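Local coordinates for protein 2',5'-phosphodiesterase 12 (Homo sapiens, PDB 4Z0V) that belongs to the endonuclease/exonuclease/phosphatase family, carries a bound magnesium ion and has an N-terminal domain of the E-set clan, at residues F110-R113 / H114-K118; T381-G385 / G386-C390; P83-G86 / Q87-G90; T274-S277 / S278-I281. All coordinates share one frame; numbering follows the deposited sequence.

Contact 1. Residues F110-R113 / H114-K118; sequences FDHR and HLYTK
Phe-110 and His-114 lie side by side one turn apart, and this is the tight part of the contact. CD1 of Phe-110 comes within 3.5 Å of CE1 of His-114, with the two ring planes turned 43° from each other. The carbonyl O of Phe-110 sits over one face of the imidazole, 3.4 Å from CG of His-114. The same oxygen accepts from the backbone N of His-114 at 3.0 Å. ND1 of the imidazole shares a water with Asp-111 OD1, and NE2 is bonded to the carbonyl O of Glu-169. Lys-168 and Glu-169 of helix 159-172 touch the Phe-110 side chain.

The other side is looser. His-112 turns CG away from its own N (chi1 180°), which brings its ring to Leu-115 and Tyr-116. The edge of Tyr-116 faces it in an offset edge-to-face pair, centroids 5.8 Å apart. CD1 of Leu-115 touches ND1 of His-112 at 3.6 Å. The backbone is closed by i to i+3 bonds: Leu-115 N to His-112 O, and Tyr-116 N to Arg-113 O at 2.9 Å.

One side thus packs on helix 159-172, and the other exposes His-112 and Leu-115. Bonds at both imidazole nitrogens should limit the rotation of the His-114 ring.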
loop_
_atom_site.group_PDB
_atom_site.type_symbol
_atom_site.label_atom_id
_atom_site.label_comp_id
_atom_site.label_asym_id
_atom_site.label_seq_id
_atom_site.Cartn_x
_atom_site.Cartn_y
_atom_site.Cartn_z
ATOM N N PHE A 110 -14.179 1.057 -5.902
ATOM C CA PHE A 110 -13.280 2.130 -6.289
ATOM C C PHE A 110 -13.682 2.800 -7.613
ATOM O O PHE A 110 -13.048 3.793 -7.977
ATOM C CB PHE A 110 -11.837 1.585 -6.352
ATOM C CG PHE A 110 -11.666 0.303 -7.143
ATOM C CD1 PHE A 110 -11.688 0.315 -8.535
ATOM C CD2 PHE A 110 -11.483 -0.918 -6.493
ATOM C CE1 PHE A 110 -11.486 -0.862 -9.263
ATOM C CE2 PHE A 110 -11.277 -2.098 -7.220
ATOM C CZ PHE A 110 -11.278 -2.060 -8.592
ATOM N N ASP A 111 -14.695 2.268 -8.366
ATOM C CA ASP A 111 -15.101 2.886 -9.648
ATOM C C ASP A 111 -15.508 4.361 -9.482
ATOM O O ASP A 111 -15.016 5.214 -10.218
ATOM C CB ASP A 111 -16.231 2.120 -10.328
ATOM C CG ASP A 111 -15.884 0.716 -10.771
ATOM O OD1 ASP A 111 -14.676 0.417 -10.922
ATOM O OD2 ASP A 111 -16.817 -0.082 -10.972
ATOM N N HIS A 112 -16.367 4.657 -8.494
ATOM C CA HIS A 112 -16.793 6.030 -8.238
ATOM C C HIS A 112 -15.613 6.863 -7.705
ATOM O O HIS A 112 -15.490 8.025 -8.032
ATOM C CB HIS A 112 -17.951 6.046 -7.227
ATOM C CG HIS A 112 -18.418 7.435 -6.929
ATOM N ND1 HIS A 112 -19.116 8.177 -7.874
ATOM C CD2 HIS A 112 -18.219 8.199 -5.829
ATOM C CE1 HIS A 112 -19.354 9.351 -7.302
ATOM N NE2 HIS A 112 -18.817 9.419 -6.083
ATOM N N ARG A 113 -14.728 6.240 -6.913
ATOM C CA ARG A 113 -13.573 6.924 -6.318
ATOM C C ARG A 113 -12.620 7.414 -7.395
ATOM O O ARG A 113 -12.062 8.493 -7.256
ATOM C CB ARG A 113 -12.854 5.957 -5.359
ATOM C CG ARG A 113 -13.775 5.457 -4.249
ATOM C CD ARG A 113 -12.975 4.723 -3.186
ATOM N NE ARG A 113 -12.363 5.657 -2.243
ATOM C CZ ARG A 113 -11.473 5.314 -1.325
ATOM N NH1 ARG A 113 -11.042 4.059 -1.245
ATOM N NH2 ARG A 113 -11.018 6.215 -0.464
ATOM N N HIS A 114 -12.526 6.680 -8.512
ATOM C CA HIS A 114 -11.657 7.037 -9.628
ATOM C C HIS A 114 -12.108 8.310 -10.342
ATOM O O HIS A 114 -11.285 8.947 -10.989
ATOM C CB HIS A 114 -11.538 5.879 -10.609
ATOM C CG HIS A 114 -10.634 4.787 -10.120
ATOM N ND1 HIS A 114 -10.653 3.544 -10.702
ATOM C CD2 HIS A 114 -9.698 4.801 -9.131
ATOM C CE1 HIS A 114 -9.737 2.828 -10.060
ATOM N NE2 HIS A 114 -9.151 3.542 -9.091
ATOM N N LEU A 115 -13.357 8.766 -10.107
ATOM C CA LEU A 115 -13.797 10.063 -10.649
ATOM C C LEU A 115 -13.061 11.221 -9.972
ATOM O O LEU A 115 -13.067 12.333 -10.501
ATOM C CB LEU A 115 -15.322 10.254 -10.462
ATOM C CG LEU A 115 -16.231 9.203 -11.126
ATOM C CD1 LEU A 115 -17.692 9.567 -10.924
ATOM C CD2 LEU A 115 -15.921 9.052 -12.627
ATOM N N TYR A 116 -12.478 10.982 -8.783
ATOM C CA TYR A 116 -11.728 11.990 -8.006
ATOM C C TYR A 116 -10.226 11.953 -8.316
ATOM O O TYR A 116 -9.465 12.740 -7.742
ATOM C CB TYR A 116 -11.924 11.746 -6.506
ATOM C CG TYR A 116 -13.324 12.050 -6.026
ATOM C CD1 TYR A 116 -14.367 11.147 -6.235
ATOM C CD2 TYR A 116 -13.620 13.255 -5.399
ATOM C CE1 TYR A 116 -15.673 11.452 -5.853
ATOM C CE2 TYR A 116 -14.917 13.556 -4.986
ATOM C CZ TYR A 116 -15.946 12.669 -5.248
ATOM O OH TYR A 116 -17.219 12.954 -4.816
ATOM N N THR A 117 -9.796 11.001 -9.164
ATOM C CA THR A 117 -8.367 10.781 -9.452
ATOM C C THR A 117 -8.164 10.542 -10.936
ATOM O O THR A 117 -7.408 9.656 -11.336
ATOM C CB THR A 117 -7.864 9.552 -8.627
ATOM O OG1 THR A 117 -8.511 8.363 -9.087
ATOM C CG2 THR A 117 -8.067 9.708 -7.122
ATOM N N LYS A 118 -8.827 11.370 -11.755
ATOM C CA LYS A 118 -8.843 11.279 -13.207
ATOM C C LYS A 118 -7.451 11.416 -13.845
ATOM O O LYS A 118 -7.187 10.798 -14.868
ATOM C CB LYS A 118 -9.789 12.373 -13.776
ATOM C CG LYS A 118 -11.259 12.195 -13.317
ATOM C CD LYS A 118 -12.204 13.275 -13.877
ATOM C CE LYS A 118 -13.655 12.969 -13.565
ATOM N NZ LYS A 118 -14.569 14.001 -14.119
HETATM O O HOH W 1 -12.620 1.940 -11.955
#

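Contact 2. Residues T381-G385 / G386-C390; sequences TNYVG and GFHGC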
loop_
_atom_site.group_PDB
_atom_site.type_symbol
_atom_site.label_atom_id
_atom_site.label_comp_id
_atom_site.label_asym_id
_atom_site.label_seq_id
_atom_site.Cartn_x
_atom_site.Cartn_y
_atom_site.Cartn_z
ATOM N N THR A 381 -12.562 2.155 8.295
ATOM C CA THR A 381 -11.617 1.866 7.205
ATOM C C THR A 381 -11.454 0.344 7.121
ATOM O O THR A 381 -10.740 -0.160 6.266
ATOM C CB THR A 381 -10.262 2.586 7.414
ATOM O OG1 THR A 381 -9.645 2.072 8.588
ATOM C CG2 THR A 381 -10.408 4.103 7.547
ATOM N N ASN A 382 -12.074 -0.376 8.053
ATOM C CA ASN A 382 -12.056 -1.826 8.122
ATOM C C ASN A 382 -13.483 -2.270 8.402
ATOM O O ASN A 382 -14.080 -1.755 9.342
ATOM C CB ASN A 382 -11.082 -2.289 9.189
ATOM C CG ASN A 382 -11.099 -3.786 9.458
ATOM O OD1 ASN A 382 -11.406 -4.212 10.546
ATOM N ND2 ASN A 382 -10.652 -4.606 8.525
ATOM N N TYR A 383 -14.069 -3.142 7.550
ATOM C CA TYR A 383 -15.487 -3.510 7.766
ATOM C C TYR A 383 -15.683 -4.995 7.479
ATOM O O TYR A 383 -15.707 -5.411 6.320
ATOM C CB TYR A 383 -16.385 -2.643 6.875
ATOM C CG TYR A 383 -17.848 -2.729 7.246
ATOM C CD1 TYR A 383 -18.646 -3.772 6.781
ATOM C CD2 TYR A 383 -18.421 -1.804 8.117
ATOM C CE1 TYR A 383 -19.994 -3.852 7.115
ATOM C CE2 TYR A 383 -19.764 -1.895 8.482
ATOM C CZ TYR A 383 -20.540 -2.930 7.985
ATOM O OH TYR A 383 -21.849 -3.069 8.361
ATOM N N VAL A 384 -15.780 -5.792 8.536
ATOM C CA VAL A 384 -15.890 -7.249 8.394
ATOM C C VAL A 384 -17.093 -7.761 9.201
ATOM O O VAL A 384 -17.736 -6.984 9.899
ATOM C CB VAL A 384 -14.570 -7.957 8.809
ATOM C CG1 VAL A 384 -13.461 -7.626 7.827
ATOM C CG2 VAL A 384 -14.147 -7.588 10.239
ATOM N N GLY A 385 -17.392 -9.039 9.076
ATOM C CA GLY A 385 -18.450 -9.630 9.887
ATOM C C GLY A 385 -17.975 -9.598 11.328
ATOM O O GLY A 385 -16.880 -10.077 11.626
ATOM N N GLY A 386 -18.728 -8.931 12.193
ATOM C CA GLY A 386 -18.385 -8.856 13.612
ATOM C C GLY A 386 -17.548 -7.673 14.059
ATOM O O GLY A 386 -17.342 -7.492 15.262
ATOM N N PHE A 387 -17.054 -6.839 13.110
ATOM C CA PHE A 387 -16.238 -5.702 13.504
ATOM C C PHE A 387 -16.176 -4.648 12.440
ATOM O O PHE A 387 -16.058 -4.966 11.261
ATOM C CB PHE A 387 -14.781 -6.147 13.819
ATOM C CG PHE A 387 -13.885 -4.986 14.200
ATOM C CD1 PHE A 387 -13.892 -4.474 15.494
ATOM C CD2 PHE A 387 -13.054 -4.384 13.255
ATOM C CE1 PHE A 387 -13.102 -3.371 15.832
ATOM C CE2 PHE A 387 -12.265 -3.277 13.595
ATOM C CZ PHE A 387 -12.297 -2.776 14.883
ATOM N N HIS A 388 -16.175 -3.394 12.866
ATOM C CA HIS A 388 -15.836 -2.287 11.980
ATOM C C HIS A 388 -15.127 -1.221 12.810
ATOM O O HIS A 388 -15.360 -1.098 14.015
ATOM C CB HIS A 388 -17.006 -1.721 11.160
ATOM C CG HIS A 388 -18.021 -0.981 11.965
ATOM N ND1 HIS A 388 -19.165 -1.605 12.413
ATOM C CD2 HIS A 388 -18.037 0.311 12.373
ATOM C CE1 HIS A 388 -19.850 -0.676 13.062
ATOM N NE2 HIS A 388 -19.204 0.487 13.078
ATOM N N GLY A 389 -14.248 -0.473 12.166
ATOM C CA GLY A 389 -13.558 0.583 12.867
ATOM C C GLY A 389 -12.644 1.355 11.955
ATOM O O GLY A 389 -12.256 0.866 10.882
ATOM N N CYS A 390 -12.335 2.577 12.365
ATOM C CA CYS A 390 -11.376 3.406 11.635
ATOM C C CYS A 390 -10.025 3.053 12.204
ATOM O O CYS A 390 -9.761 3.413 13.355
ATOM C CB CYS A 390 -11.704 4.882 11.819
ATOM S SG CYS A 390 -10.431 5.982 11.176
#
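Asn-382 and Phe-387 meet on one face of a tight beta hairpin. The Asn-382 side chain starts at CB, which lies 3.8 Å from Gly-389 O on the partner strand. CG stands opposite the backbone N (chi1 173°), and this carries the amide out over the hairpin toward the Phe-387 ring. At the tip, OD1 lies in the plane of that ring at its edge, 3.2 Å from CD2 of Phe-387, and the amide and ring planes are 42° apart. ND2 makes a weak hydrogen bond to the carbonyl O of Asp-429. A magnesium ion is about 6 Å from this side chain.

On the same face, CG2 of Val-384 packs on CB of Phe-387 at 3.9 Å. Tyr-383 and His-388 run alongside each other on the other face. CD2 of Tyr-383 touches CB of His-388 at 3.4 Å. Their rings are near parallel, 22° apart, but offset with little overlap. The Tyr-383 ring also meets His-412.

The strands are bonded along their length. Val-384 and Phe-387 exchange two backbone bonds beside a type II turn through Gly-385 and Gly-386. In the middle, Gly-389 N bonds to Asn-382 O. At the far end Thr-381 and Asn-382 form a classic beta bulge against Gly-389. Its carbonyl O accepts from both, at 2.9 Å from Thr-381 N and 3.1 Å from Asn-382 N.

The paired strands hold the amide close to, but not on, the magnesium ion. The aromatic C-H edge may offer the Asn-382 oxygen a weakly positive partner.

Contact 3. Residues P83-G86 / Q87-G90; sequences PGDG and QRFG
Asp-85 and Arg-88 both tuck CG over their own backbone, flanked by N and C (chi1 68° and 58°), and this brings the carboxylate back over the turn and beside the arginine chain. OD1 of Asp-85 then accepts two backbone bonds. Arg-88 N meets it nearly along the C-O axis at 2.9 Å. Gln-87 N comes from the anti side, tilted 30° out of the plane, also at 2.9 Å. OD2 faces the edge of the guanidinium, but the salt bridge to Arg-88 NE is long, 3.8 Å. A water fills in: it donates to OD2 and takes a weak bond from NE. A second water links Asp-85 O to Gln-87 NE2.

Beyond the turn the backbones close on each other. Asp-85 N bonds to Arg-88 O at 3.1 Å, and Gly-90 N to Pro-83 O at 2.8 Å. The Phe-89 ring presents its edge to that same oxygen, with CD1 3.6 Å from Pro-83 O. Gly-86 turns the chain with a positive phi.

The segment connects strands 77-82 and 93-96, neighbours in the antiparallel sheet of the N-terminal domain. Pro-7 and Pro-8 pack on Arg-88, and Gly-84 is tied to Asp-35 and Ser-39 close to strand 40-46.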
loop_
_atom_site.group_PDB
_atom_site.type_symbol
_atom_site.label_atom_id
_atom_site.label_comp_id
_atom_site.label_asym_id
_atom_site.label_seq_id
_atom_site.Cartn_x
_atom_site.Cartn_y
_atom_site.Cartn_z
ATOM N N PRO A 83 13.069 -5.542 -26.740
ATOM C CA PRO A 83 13.815 -4.754 -25.746
ATOM C C PRO A 83 14.752 -3.776 -26.448
ATOM O O PRO A 83 15.358 -4.149 -27.450
ATOM C CB PRO A 83 14.595 -5.820 -24.965
ATOM C CG PRO A 83 14.791 -6.940 -25.928
ATOM C CD PRO A 83 13.578 -6.928 -26.834
ATOM N N GLY A 84 14.839 -2.557 -25.932
ATOM C CA GLY A 84 15.701 -1.527 -26.499
ATOM C C GLY A 84 16.361 -0.702 -25.412
ATOM O O GLY A 84 15.879 -0.669 -24.269
ATOM N N ASP A 85 17.465 -0.031 -25.766
ATOM C CA ASP A 85 18.185 0.811 -24.799
ATOM C C ASP A 85 18.338 2.267 -25.268
ATOM O O ASP A 85 19.070 3.044 -24.648
ATOM C CB ASP A 85 19.553 0.192 -24.480
ATOM C CG ASP A 85 20.555 0.182 -25.614
ATOM O OD1 ASP A 85 20.221 0.685 -26.712
ATOM O OD2 ASP A 85 21.664 -0.344 -25.414
ATOM N N GLY A 86 17.672 2.616 -26.361
ATOM C CA GLY A 86 17.747 3.954 -26.935
ATOM C C GLY A 86 18.761 4.063 -28.051
ATOM O O GLY A 86 18.811 5.078 -28.731
ATOM N N GLN A 87 19.608 3.050 -28.213
ATOM C CA GLN A 87 20.623 2.992 -29.257
ATOM C C GLN A 87 20.376 1.790 -30.159
ATOM O O GLN A 87 20.587 1.872 -31.369
ATOM C CB GLN A 87 22.044 2.890 -28.652
ATOM C CG GLN A 87 22.427 4.059 -27.742
ATOM C CD GLN A 87 23.851 3.906 -27.276
ATOM O OE1 GLN A 87 24.799 4.005 -28.059
ATOM N NE2 GLN A 87 24.029 3.611 -26.001
ATOM N N ARG A 88 20.002 0.660 -29.558
ATOM C CA ARG A 88 19.774 -0.578 -30.319
ATOM C C ARG A 88 18.691 -1.435 -29.683
ATOM O O ARG A 88 18.366 -1.263 -28.500
ATOM C CB ARG A 88 21.088 -1.392 -30.389
ATOM C CG ARG A 88 21.651 -1.757 -29.008
ATOM C CD ARG A 88 22.932 -2.551 -29.076
ATOM N NE ARG A 88 23.496 -2.746 -27.738
ATOM C CZ ARG A 88 24.295 -3.752 -27.396
ATOM N NH1 ARG A 88 24.617 -4.686 -28.285
ATOM N NH2 ARG A 88 24.765 -3.843 -26.159
ATOM N N PHE A 89 18.200 -2.420 -30.448
ATOM C CA PHE A 89 17.275 -3.416 -29.947
ATOM C C PHE A 89 17.951 -4.747 -29.722
ATOM O O PHE A 89 18.947 -5.081 -30.378
ATOM C CB PHE A 89 16.124 -3.625 -30.953
ATOM C CG PHE A 89 15.267 -2.406 -31.140
ATOM C CD1 PHE A 89 14.498 -1.909 -30.091
ATOM C CD2 PHE A 89 15.202 -1.766 -32.372
ATOM C CE1 PHE A 89 13.692 -0.790 -30.270
ATOM C CE2 PHE A 89 14.393 -0.646 -32.549
ATOM C CZ PHE A 89 13.634 -0.171 -31.499
ATOM N N GLY A 90 17.380 -5.519 -28.803
ATOM C CA GLY A 90 17.798 -6.886 -28.562
ATOM C C GLY A 90 16.863 -7.801 -29.320
ATOM O O GLY A 90 16.084 -7.339 -30.159
HETATM O O HOH W 2 21.765 3.757 -24.332
HETATM O O HOH W 3 23.971 -0.130 -26.835
#

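Contact 4. Residues T274-S277 / S278-I281; sequences TKDS and SKRI
The Asp-276 carboxylate is the flat group that meets both Ser-278 and Lys-279. Ser-278 reaches OD1 twice from one face of the carboxylate plane: its backbone N at 3.1 Å, on the anti side and tilted from the plane, and its OG at 2.9 Å, from above the plane. Lys-279 takes the other oxygen. Its NZ comes to OD2 from that same face, 48° out of the plane, at 3.0 Å, and completes a salt bridge. Ser-278 N, Ser-278 OG and Lys-279 NZ thus share one carboxylate, which should stabilise its negative charge. The lysine chain runs beside the carboxylate, with CD 3.5 Å from OD2 of Asp-276. A bend at the last torsion (chi4 62°) turns NZ back onto the oxygen. In Asp-276, chi1 -172° swings CG away from its own N and across to the turn.

The backbone closes beneath them. Lys-279 N bonds to Asp-276 O at 2.9 Å. Ser-273 OG holds the backbone N of Asp-276, and Lys-279 also rests on Trp-439 of strand 433-439.

Asp-276 to Lys-279 is a type I beta turn, and the bond from Ser-278 N to the aspartate side chain is that of an Asx turn. It links the antiparallel strands 265-273 and 280-287 as a surface hairpin.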
loop_
_atom_site.group_PDB
_atom_site.type_symbol
_atom_site.label_atom_id
_atom_site.label_comp_id
_atom_site.label_asym_id
_atom_site.label_seq_id
_atom_site.Cartn_x
_atom_site.Cartn_y
_atom_site.Cartn_z
ATOM N N THR A 274 11.610 15.940 -7.754
ATOM C CA THR A 274 12.323 16.185 -8.985
ATOM C C THR A 274 11.803 17.571 -9.516
ATOM O O THR A 274 12.412 18.129 -10.396
ATOM C CB THR A 274 12.152 15.029 -10.004
ATOM O OG1 THR A 274 10.800 15.004 -10.437
ATOM C CG2 THR A 274 12.553 13.651 -9.442
ATOM N N LYS A 275 10.696 18.121 -8.946
ATOM C CA LYS A 275 10.060 19.397 -9.382
ATOM C C LYS A 275 10.548 20.642 -8.622
ATOM O O LYS A 275 10.399 21.753 -9.128
ATOM C CB LYS A 275 8.527 19.309 -9.237
ATOM C CG LYS A 275 7.885 18.166 -10.037
ATOM C CD LYS A 275 8.112 18.317 -11.542
ATOM C CE LYS A 275 7.465 17.220 -12.340
ATOM N NZ LYS A 275 7.935 17.245 -13.749
ATOM N N ASP A 276 11.071 20.469 -7.404
ATOM C CA ASP A 276 11.604 21.554 -6.575
ATOM C C ASP A 276 12.810 21.020 -5.802
ATOM O O ASP A 276 12.657 20.219 -4.864
ATOM C CB ASP A 276 10.500 22.118 -5.645
ATOM C CG ASP A 276 10.882 23.371 -4.869
ATOM O OD1 ASP A 276 12.099 23.596 -4.657
ATOM O OD2 ASP A 276 9.962 24.080 -4.398
ATOM N N SER A 277 14.026 21.456 -6.211
ATOM C CA SER A 277 15.315 21.019 -5.625
ATOM C C SER A 277 15.382 21.182 -4.076
ATOM O O SER A 277 16.098 20.445 -3.419
ATOM C CB SER A 277 16.468 21.804 -6.251
ATOM O OG SER A 277 16.423 23.167 -5.849
ATOM N N SER A 278 14.646 22.141 -3.517
ATOM C CA SER A 278 14.686 22.401 -2.074
ATOM C C SER A 278 13.714 21.477 -1.297
ATOM O O SER A 278 13.646 21.568 -0.059
ATOM C CB SER A 278 14.337 23.860 -1.811
ATOM O OG SER A 278 12.950 24.123 -1.959
ATOM N N LYS A 279 12.968 20.600 -2.021
ATOM C CA LYS A 279 11.935 19.819 -1.380
ATOM C C LYS A 279 12.229 18.335 -1.253
ATOM O O LYS A 279 12.328 17.575 -2.231
ATOM C CB LYS A 279 10.571 20.014 -2.053
ATOM C CG LYS A 279 9.855 21.266 -1.540
ATOM C CD LYS A 279 8.586 21.584 -2.323
ATOM C CE LYS A 279 7.814 22.760 -1.740
ATOM N NZ LYS A 279 8.584 24.036 -1.753
ATOM N N ARG A 280 12.334 17.940 0.017
ATOM C CA ARG A 280 12.534 16.548 0.415
ATOM C C ARG A 280 11.383 16.178 1.358
ATOM O O ARG A 280 10.828 17.057 2.017
ATOM C CB ARG A 280 13.926 16.343 1.067
ATOM C CG ARG A 280 15.113 16.548 0.087
ATOM C CD ARG A 280 16.527 16.615 0.704
ATOM N NE ARG A 280 16.600 17.576 1.808
ATOM C CZ ARG A 280 17.691 17.914 2.501
ATOM N NH1 ARG A 280 18.892 17.420 2.171
ATOM N NH2 ARG A 280 17.600 18.780 3.497
ATOM N N ILE A 281 11.029 14.908 1.427
ATOM C CA ILE A 281 9.955 14.499 2.324
ATOM C C ILE A 281 10.278 13.108 2.842
ATOM O O ILE A 281 10.830 12.267 2.126
ATOM C CB ILE A 281 8.574 14.580 1.629
ATOM C CG1 ILE A 281 7.416 14.319 2.624
ATOM C CG2 ILE A 281 8.485 13.674 0.379
ATOM C CD1 ILE A 281 6.203 15.166 2.269
#

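How the contacts relate
All four contacts are local, and none touches another. Contacts 1, 2 and 3 are partly buried; contact 4 is a surface turn. The nearest atoms of contacts 1 and 2 are about 8 Å apart. Contacts 2 and 4 belong to the same mixed sheet, but on opposite sides of the chain's centre. Contact 3 lies in the other domain family. Contacts 3 and 4 rely on an aspartate that accepts backbone N-H groups, two in contact 3 and one plus a serine hydroxyl in contact 4. The salt bridge is long in contact 3 and close in contact 4. Contact 2 leans on strand pairing near the magnesium ion, and contact 1 on helical bonds and rings.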